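Local coordinates for putative metal-dependent hydrolase (Bacillus subtilis, PDB 6KNS), which binds two zinc ions and calcium in a metallo-beta-lactamase fold and is probably a metal-dependent hydrolase, possibly with 3'-tRNA processing endoribonuclease activity, at residues D73-S85 with F106-I118. Sequence-based numbering, arbitrary orientation.
Sequences DIGPLQFAKQVGS and FQKLTYKTHTKGI
Gln78 reaches from helix 74-86 past Tyr111 and Thr115 to the carbonyl of Lys108, in the loop that leads to strand 115-119. Gln78 CB lies against Tyr111 CD2 (3.8 Å), CG rests beside Thr115 OG1 and CG2, and CD sits on Tyr111 CB. The chain runs extended beyond CG (chi2 166°), carrying the amide to the turn 107-110. There Gln78 NE2 gives a nearly straight bond to a lone pair of Lys108 O (2.9 Å, 168°) and a weak, bent one to Leu109 O (3.1 Å). A water donates to both Gln78 OE1 and Lys108 O.

One helical turn on, Gln82 OE1 takes the hydroxyl hydrogen of Tyr111 OH (2.6 Å), which approaches from above the carbonyl plane. Phe79 and Tyr111 form an offset edge-to-face pair, Phe79 edge to Tyr111 face, and the Phe79 ring also meets His68 of the second subunit. Gln82 CA stands 3.6 Å from the centroid of the His114 ring in a CH-pi contact.

His114 and Thr115 form a classic beta bulge opposite Tyr111. The chemistry is thus mixed: Tyr111 and His114 pack their rings on the helix, while two loop carbonyls grip the Gln78 amide, Leu109 O also accepting from Thr115 OG1.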
ATOM      1  N   ASP A  73      -4.349   1.144  -1.083  1.00 16.46           N
ATOM      2  CA  ASP A  73      -3.723   2.233  -1.821  1.00 17.02           C
ATOM      3  C   ASP A  73      -4.649   3.402  -2.246  1.00 16.91           C
ATOM      4  O   ASP A  73      -4.202   4.320  -2.955  1.00 16.81           O
ATOM      5  CB  ASP A  73      -2.886   1.732  -3.007  1.00 16.20           C
ATOM      6  CG  ASP A  73      -1.399   1.512  -2.662  1.00 17.89           C
ATOM      7  OD1 ASP A  73      -0.908   1.950  -1.570  1.00 15.75           O
ATOM      8  OD2 ASP A  73      -0.713   0.890  -3.534  1.00 14.36           O
ATOM      9  N   ILE A  74      -5.881   3.439  -1.759  1.00 17.25           N
ATOM     10  CA  ILE A  74      -6.776   4.584  -2.080  1.00 16.33           C
ATOM     11  C   ILE A  74      -6.276   5.931  -1.517  1.00 17.37           C
ATOM     12  O   ILE A  74      -6.266   6.975  -2.215  1.00 17.30           O
ATOM     13  CB  ILE A  74      -8.204   4.315  -1.623  1.00 17.30           C
ATOM     14  CG1 ILE A  74      -8.798   3.169  -2.470  1.00 17.82           C
ATOM     15  CG2 ILE A  74      -9.096   5.607  -1.781  1.00 15.39           C
ATOM     16  CD1 ILE A  74      -9.063   3.640  -3.888  1.00 17.99           C
ATOM     17  N   GLY A  75      -5.842   5.932  -0.266  1.00 17.22           N
ATOM     18  CA  GLY A  75      -5.290   7.151   0.325  1.00 17.13           C
ATOM     19  C   GLY A  75      -4.129   7.696  -0.473  1.00 17.91           C
ATOM     20  O   GLY A  75      -4.148   8.852  -0.912  1.00 18.18           O
ATOM     21  N   PRO A  76      -3.102   6.867  -0.684  1.00 17.72           N
ATOM     22  CA  PRO A  76      -2.000   7.307  -1.515  1.00 17.75           C
ATOM     23  C   PRO A  76      -2.458   7.745  -2.912  1.00 17.83           C
ATOM     24  O   PRO A  76      -1.894   8.675  -3.471  1.00 17.24           O
ATOM     25  CB  PRO A  76      -1.086   6.088  -1.571  1.00 17.65           C
ATOM     26  CG  PRO A  76      -1.387   5.333  -0.296  1.00 17.42           C
ATOM     27  CD  PRO A  76      -2.867   5.540  -0.079  1.00 17.41           C
ATOM     28  N   LEU A  77      -3.512   7.139  -3.453  1.00 17.49           N
ATOM     29  CA  LEU A  77      -4.021   7.584  -4.765  1.00 16.86           C
ATOM     30  C   LEU A  77      -4.601   8.991  -4.688  1.00 17.39           C
ATOM     31  O   LEU A  77      -4.423   9.796  -5.606  1.00 16.23           O
ATOM     32  CB  LEU A  77      -5.033   6.610  -5.340  1.00 16.35           C
ATOM     33  CG  LEU A  77      -5.659   7.007  -6.662  1.00 17.64           C
ATOM     34  CD1 LEU A  77      -4.596   7.252  -7.761  1.00 18.41           C
ATOM     35  CD2 LEU A  77      -6.655   5.929  -7.046  1.00 20.10           C
ATOM     36  N   GLN A  78      -5.263   9.291  -3.577  1.00 16.69           N
ATOM     37  CA  GLN A  78      -5.784  10.615  -3.334  1.00 17.49           C
ATOM     38  C   GLN A  78      -4.673  11.627  -3.209  1.00 18.59           C
ATOM     39  O   GLN A  78      -4.758  12.722  -3.790  1.00 18.68           O
ATOM     40  CB  GLN A  78      -6.727  10.622  -2.111  1.00 18.11           C
ATOM     41  CG  GLN A  78      -7.996   9.766  -2.361  1.00 15.90           C
ATOM     42  CD  GLN A  78      -8.765   9.485  -1.085  1.00 19.09           C
ATOM     43  OE1 GLN A  78      -8.186   9.449  -0.006  1.00 17.96           O
ATOM     44  NE2 GLN A  78     -10.087   9.318  -1.201  1.00 17.87           N
ATOM     45  N   PHE A  79      -3.607  11.276  -2.510  1.00 17.79           N
ATOM     46  CA  PHE A  79      -2.479  12.184  -2.502  1.00 18.65           C
ATOM     47  C   PHE A  79      -1.828  12.336  -3.899  1.00 18.79           C
ATOM     48  O   PHE A  79      -1.404  13.424  -4.240  1.00 18.54           O
ATOM     49  CB  PHE A  79      -1.458  11.775  -1.467  1.00 18.25           C
ATOM     50  CG  PHE A  79      -1.863  12.054  -0.030  1.00 20.81           C
ATOM     51  CD1 PHE A  79      -3.013  12.801   0.293  1.00 23.08           C
ATOM     52  CD2 PHE A  79      -1.027  11.640   1.015  1.00 21.64           C
ATOM     53  CE1 PHE A  79      -3.354  13.067   1.632  1.00 23.31           C
ATOM     54  CE2 PHE A  79      -1.361  11.916   2.354  1.00 24.83           C
ATOM     55  CZ  PHE A  79      -2.517  12.639   2.657  1.00 24.78           C
ATOM     56  N   ALA A  80      -1.755  11.258  -4.698  1.00 18.49           N
ATOM     57  CA  ALA A  80      -1.180  11.340  -6.048  1.00 19.11           C
ATOM     58  C   ALA A  80      -1.973  12.343  -6.885  1.00 20.05           C
ATOM     59  O   ALA A  80      -1.391  13.138  -7.614  1.00 21.67           O
ATOM     60  CB  ALA A  80      -1.133   9.954  -6.738  1.00 17.61           C
ATOM     61  N   LYS A  81      -3.296  12.321  -6.772  1.00 19.90           N
ATOM     62  CA  LYS A  81      -4.114  13.284  -7.491  1.00 21.06           C
ATOM     63  C   LYS A  81      -3.873  14.693  -6.983  1.00 22.00           C
ATOM     64  O   LYS A  81      -3.764  15.631  -7.781  1.00 21.02           O
ATOM     65  CB  LYS A  81      -5.596  12.921  -7.399  1.00 20.96           C
ATOM     66  CG  LYS A  81      -5.959  11.637  -8.191  1.00 21.97           C
ATOM     67  CD  LYS A  81      -5.795  11.781  -9.697  1.00 22.73           C
ATOM     68  CE  LYS A  81      -6.740  12.830 -10.229  1.00 23.43           C
ATOM     69  NZ  LYS A  81      -6.555  13.009 -11.666  1.00 24.51           N
ATOM     70  N   GLN A  82      -3.760  14.848  -5.663  1.00 22.28           N
ATOM     71  CA  GLN A  82      -3.438  16.159  -5.127  1.00 24.62           C
ATOM     72  C   GLN A  82      -2.091  16.696  -5.620  1.00 24.31           C
ATOM     73  O   GLN A  82      -1.978  17.860  -5.989  1.00 24.91           O
ATOM     74  CB  GLN A  82      -3.465  16.166  -3.611  1.00 25.04           C
ATOM     75  CG  GLN A  82      -3.314  17.568  -2.967  1.00 27.70           C
ATOM     76  CD  GLN A  82      -3.582  17.503  -1.470  1.00 31.92           C
ATOM     77  OE1 GLN A  82      -3.438  16.445  -0.858  1.00 35.57           O
ATOM     78  NE2 GLN A  82      -4.013  18.614  -0.880  1.00 37.58           N
ATOM     79  N   VAL A  83      -1.068  15.861  -5.634  1.00 23.47           N
ATOM     80  CA  VAL A  83       0.227  16.328  -6.115  1.00 24.03           C
ATOM     81  C   VAL A  83       0.149  16.657  -7.622  1.00 24.57           C
ATOM     82  O   VAL A  83       0.689  17.674  -8.046  1.00 25.03           O
ATOM     83  CB  VAL A  83       1.327  15.348  -5.809  1.00 24.48           C
ATOM     84  CG1 VAL A  83       2.605  15.705  -6.650  1.00 25.70           C
ATOM     85  CG2 VAL A  83       1.582  15.325  -4.267  1.00 23.97           C
ATOM     86  N   GLY A  84      -0.579  15.846  -8.396  1.00 24.20           N
ATOM     87  CA  GLY A  84      -0.820  16.140  -9.819  1.00 25.62           C
ATOM     88  C   GLY A  84      -1.397  17.520 -10.073  1.00 27.59           C
ATOM     89  O   GLY A  84      -0.945  18.260 -10.952  1.00 27.87           O
ATOM     90  N   SER A  85      -2.368  17.901  -9.256  1.00 28.31           N
ATOM     91  CA  SER A  85      -2.987  19.216  -9.382  1.00 30.20           C
ATOM     92  C   SER A  85      -2.016  20.313  -9.004  1.00 30.80           C
ATOM     93  O   SER A  85      -1.928  21.310  -9.678  1.00 32.49           O
ATOM     94  CB  SER A  85      -4.260  19.290  -8.528  1.00 30.11           C
ATOM     95  OG  SER A  85      -4.460  20.585  -7.995  1.00 33.93           O
ATOM     96  N   PHE A 106     -17.416   4.100   2.355  1.00 21.62           N
ATOM     97  CA  PHE A 106     -17.768   4.903   1.167  1.00 20.90           C
ATOM     98  C   PHE A 106     -17.443   6.412   1.293  1.00 21.04           C
ATOM     99  O   PHE A 106     -16.991   7.085   0.329  1.00 19.81           O
ATOM    100  CB  PHE A 106     -19.246   4.730   0.779  1.00 21.41           C
ATOM    101  CG  PHE A 106     -19.638   5.581  -0.369  1.00 21.78           C
ATOM    102  CD1 PHE A 106     -19.347   5.179  -1.664  1.00 22.53           C
ATOM    103  CD2 PHE A 106     -20.181   6.830  -0.165  1.00 22.57           C
ATOM    104  CE1 PHE A 106     -19.642   5.974  -2.727  1.00 22.73           C
ATOM    105  CE2 PHE A 106     -20.481   7.649  -1.234  1.00 25.16           C
ATOM    106  CZ  PHE A 106     -20.216   7.213  -2.529  1.00 24.02           C
ATOM    107  N   GLN A 107     -17.657   6.967   2.471  1.00 21.20           N
ATOM    108  CA  GLN A 107     -17.341   8.391   2.667  1.00 22.00           C
ATOM    109  C   GLN A 107     -15.839   8.744   2.527  1.00 21.25           C
ATOM    110  O   GLN A 107     -15.491   9.890   2.255  1.00 21.22           O
ATOM    111  CB  GLN A 107     -17.858   8.877   4.023  1.00 21.79           C
ATOM    112  CG  GLN A 107     -19.359   9.106   4.057  1.00 23.69           C
ATOM    113  CD  GLN A 107     -19.876   9.229   5.514  1.00 24.79           C
ATOM    114  OE1 GLN A 107     -19.242   8.700   6.464  1.00 24.82           O
ATOM    115  NE2 GLN A 107     -20.999   9.918   5.686  1.00 18.69           N
ATOM    116  N   LYS A 108     -14.958   7.777   2.683  1.00 20.62           N
ATOM    117  CA  LYS A 108     -13.551   8.069   2.578  1.00 21.35           C
ATOM    118  C   LYS A 108     -13.087   8.252   1.136  1.00 20.80           C
ATOM    119  O   LYS A 108     -11.940   8.666   0.898  1.00 19.57           O
ATOM    120  CB  LYS A 108     -12.745   6.941   3.227  1.00 21.89           C
ATOM    121  CG  LYS A 108     -12.941   6.810   4.751  1.00 25.13           C
ATOM    122  CD  LYS A 108     -12.279   5.492   5.218  1.00 29.41           C
ATOM    123  CE  LYS A 108     -12.476   5.173   6.697  1.00 32.59           C
ATOM    124  NZ  LYS A 108     -11.760   3.871   6.980  1.00 34.83           N
ATOM    125  N   LEU A 109     -13.942   7.915   0.174  1.00 19.53           N
ATOM    126  CA  LEU A 109     -13.532   7.922  -1.216  1.00 20.24           C
ATOM    127  C   LEU A 109     -13.419   9.343  -1.785  1.00 20.80           C
ATOM    128  O   LEU A 109     -12.768   9.524  -2.789  1.00 21.93           O
ATOM    129  CB  LEU A 109     -14.504   7.084  -2.081  1.00 19.71           C
ATOM    130  CG  LEU A 109     -14.598   5.596  -1.689  1.00 20.35           C
ATOM    131  CD1 LEU A 109     -15.483   4.826  -2.659  1.00 18.51           C
ATOM    132  CD2 LEU A 109     -13.166   4.978  -1.587  1.00 18.29           C
ATOM    133  N   THR A 110     -14.089  10.317  -1.175  1.00 20.99           N
ATOM    134  CA  THR A 110     -14.121  11.688  -1.693  1.00 21.54           C
ATOM    135  C   THR A 110     -13.068  12.561  -0.980  1.00 22.08           C
ATOM    136  O   THR A 110     -13.118  12.747   0.238  1.00 22.30           O
ATOM    137  CB  THR A 110     -15.496  12.306  -1.523  1.00 22.29           C
ATOM    138  OG1 THR A 110     -16.452  11.545  -2.292  1.00 20.99           O
ATOM    139  CG2 THR A 110     -15.507  13.801  -1.918  1.00 21.55           C
ATOM    140  N   TYR A 111     -12.117  13.098  -1.761  1.00 22.31           N
ATOM    141  CA  TYR A 111     -11.040  13.929  -1.201  1.00 21.63           C
ATOM    142  C   TYR A 111     -10.919  15.203  -1.989  1.00 22.56           C
ATOM    143  O   TYR A 111     -10.493  15.175  -3.133  1.00 22.00           O
ATOM    144  CB  TYR A 111      -9.741  13.142  -1.228  1.00 20.83           C
ATOM    145  CG  TYR A 111      -8.557  13.880  -0.685  1.00 21.28           C
ATOM    146  CD1 TYR A 111      -8.498  14.226   0.647  1.00 23.16           C
ATOM    147  CD2 TYR A 111      -7.522  14.281  -1.522  1.00 21.57           C
ATOM    148  CE1 TYR A 111      -7.429  14.921   1.158  1.00 25.84           C
ATOM    149  CE2 TYR A 111      -6.439  14.979  -1.027  1.00 24.07           C
ATOM    150  CZ  TYR A 111      -6.390  15.285   0.326  1.00 25.89           C
ATOM    151  OH  TYR A 111      -5.332  15.980   0.853  1.00 26.84           O
ATOM    152  N   LYS A 112     -11.290  16.308  -1.360  1.00 24.03           N
ATOM    153  CA  LYS A 112     -11.364  17.646  -1.986  1.00 25.94           C
ATOM    154  C   LYS A 112     -12.000  17.596  -3.352  1.00 26.46           C
ATOM    155  O   LYS A 112     -13.054  16.996  -3.501  1.00 26.09           O
ATOM    156  CB  LYS A 112      -9.976  18.268  -2.039  1.00 26.81           C
ATOM    157  CG  LYS A 112      -9.188  17.999  -0.737  1.00 29.35           C
ATOM    158  CD  LYS A 112      -8.345  19.168  -0.305  1.00 34.11           C
ATOM    159  CE  LYS A 112      -7.551  18.818   0.963  1.00 35.33           C
ATOM    160  NZ  LYS A 112      -7.284  20.000   1.802  1.00 38.08           N
ATOM    161  N   THR A 113     -11.357  18.211  -4.342  1.00 26.65           N
ATOM    162  CA  THR A 113     -11.774  18.131  -5.731  1.00 27.46           C
ATOM    163  C   THR A 113     -10.902  17.121  -6.501  1.00 26.57           C
ATOM    164  O   THR A 113     -10.905  17.109  -7.723  1.00 27.30           O
ATOM    165  CB  THR A 113     -11.598  19.530  -6.381  1.00 29.01           C
ATOM    166  OG1 THR A 113     -10.240  19.938  -6.209  1.00 29.43           O
ATOM    167  CG2 THR A 113     -12.471  20.600  -5.660  1.00 29.21           C
ATOM    168  N   HIS A 114     -10.176  16.251  -5.790  1.00 24.99           N
ATOM    169  CA  HIS A 114      -9.228  15.334  -6.410  1.00 23.68           C
ATOM    170  C   HIS A 114      -9.812  13.973  -6.746  1.00 23.13           C
ATOM    171  O   HIS A 114      -9.506  13.402  -7.814  1.00 22.02           O
ATOM    172  CB  HIS A 114      -8.005  15.182  -5.508  1.00 23.48           C
ATOM    173  CG  HIS A 114      -7.325  16.481  -5.228  1.00 24.81           C
ATOM    174  ND1 HIS A 114      -6.980  17.359  -6.233  1.00 23.45           N
ATOM    175  CD2 HIS A 114      -6.975  17.082  -4.061  1.00 24.31           C
ATOM    176  CE1 HIS A 114      -6.423  18.435  -5.698  1.00 24.90           C
ATOM    177  NE2 HIS A 114      -6.411  18.296  -4.385  1.00 25.61           N
ATOM    178  N   THR A 115     -10.601  13.437  -5.813  1.00 22.02           N
ATOM    179  CA  THR A 115     -11.317  12.193  -6.032  1.00 21.82           C
ATOM    180  C   THR A 115     -12.757  12.354  -5.516  1.00 21.81           C
ATOM    181  O   THR A 115     -13.017  13.105  -4.564  1.00 21.47           O
ATOM    182  CB  THR A 115     -10.634  10.951  -5.375  1.00 21.13           C
ATOM    183  OG1 THR A 115     -10.785  10.999  -3.951  1.00 20.06           O
ATOM    184  CG2 THR A 115      -9.156  10.819  -5.756  1.00 19.38           C
ATOM    185  N   LYS A 116     -13.673  11.664  -6.176  1.00 21.82           N
ATOM    186  CA  LYS A 116     -15.099  11.736  -5.880  1.00 22.62           C
ATOM    187  C   LYS A 116     -15.687  10.336  -5.800  1.00 22.12           C
ATOM    188  O   LYS A 116     -15.701   9.577  -6.776  1.00 21.44           O
ATOM    189  CB  LYS A 116     -15.843  12.580  -6.943  1.00 24.42           C
ATOM    190  CG  LYS A 116     -17.376  12.852  -6.634  1.00 26.76           C
ATOM    191  N   GLY A 117     -16.164   9.975  -4.617  1.00 21.86           N
ATOM    192  CA  GLY A 117     -16.839   8.700  -4.445  1.00 21.19           C
ATOM    193  C   GLY A 117     -18.194   8.715  -5.124  1.00 21.73           C
ATOM    194  O   GLY A 117     -18.936   9.665  -5.010  1.00 22.04           O
ATOM    195  N   ILE A 118     -18.489   7.682  -5.893  1.00 22.05           N
ATOM    196  CA  ILE A 118     -19.801   7.542  -6.512  1.00 23.35           C
ATOM    197  C   ILE A 118     -20.280   6.153  -6.177  1.00 23.67           C
ATOM    198  O   ILE A 118     -19.562   5.183  -6.440  1.00 22.26           O
ATOM    199  CB  ILE A 118     -19.752   7.737  -8.046  1.00 24.50           C
ATOM    200  CG1 ILE A 118     -19.096   9.087  -8.397  1.00 26.06           C
ATOM    201  CG2 ILE A 118     -21.185   7.598  -8.678  1.00 24.38           C
ATOM    202  CD1 ILE A 118     -19.047   9.405  -9.978  1.00 26.30           C
TER
HETATM  203  O   HOH W   1      -9.126   7.281   1.896  1.00 34.48           O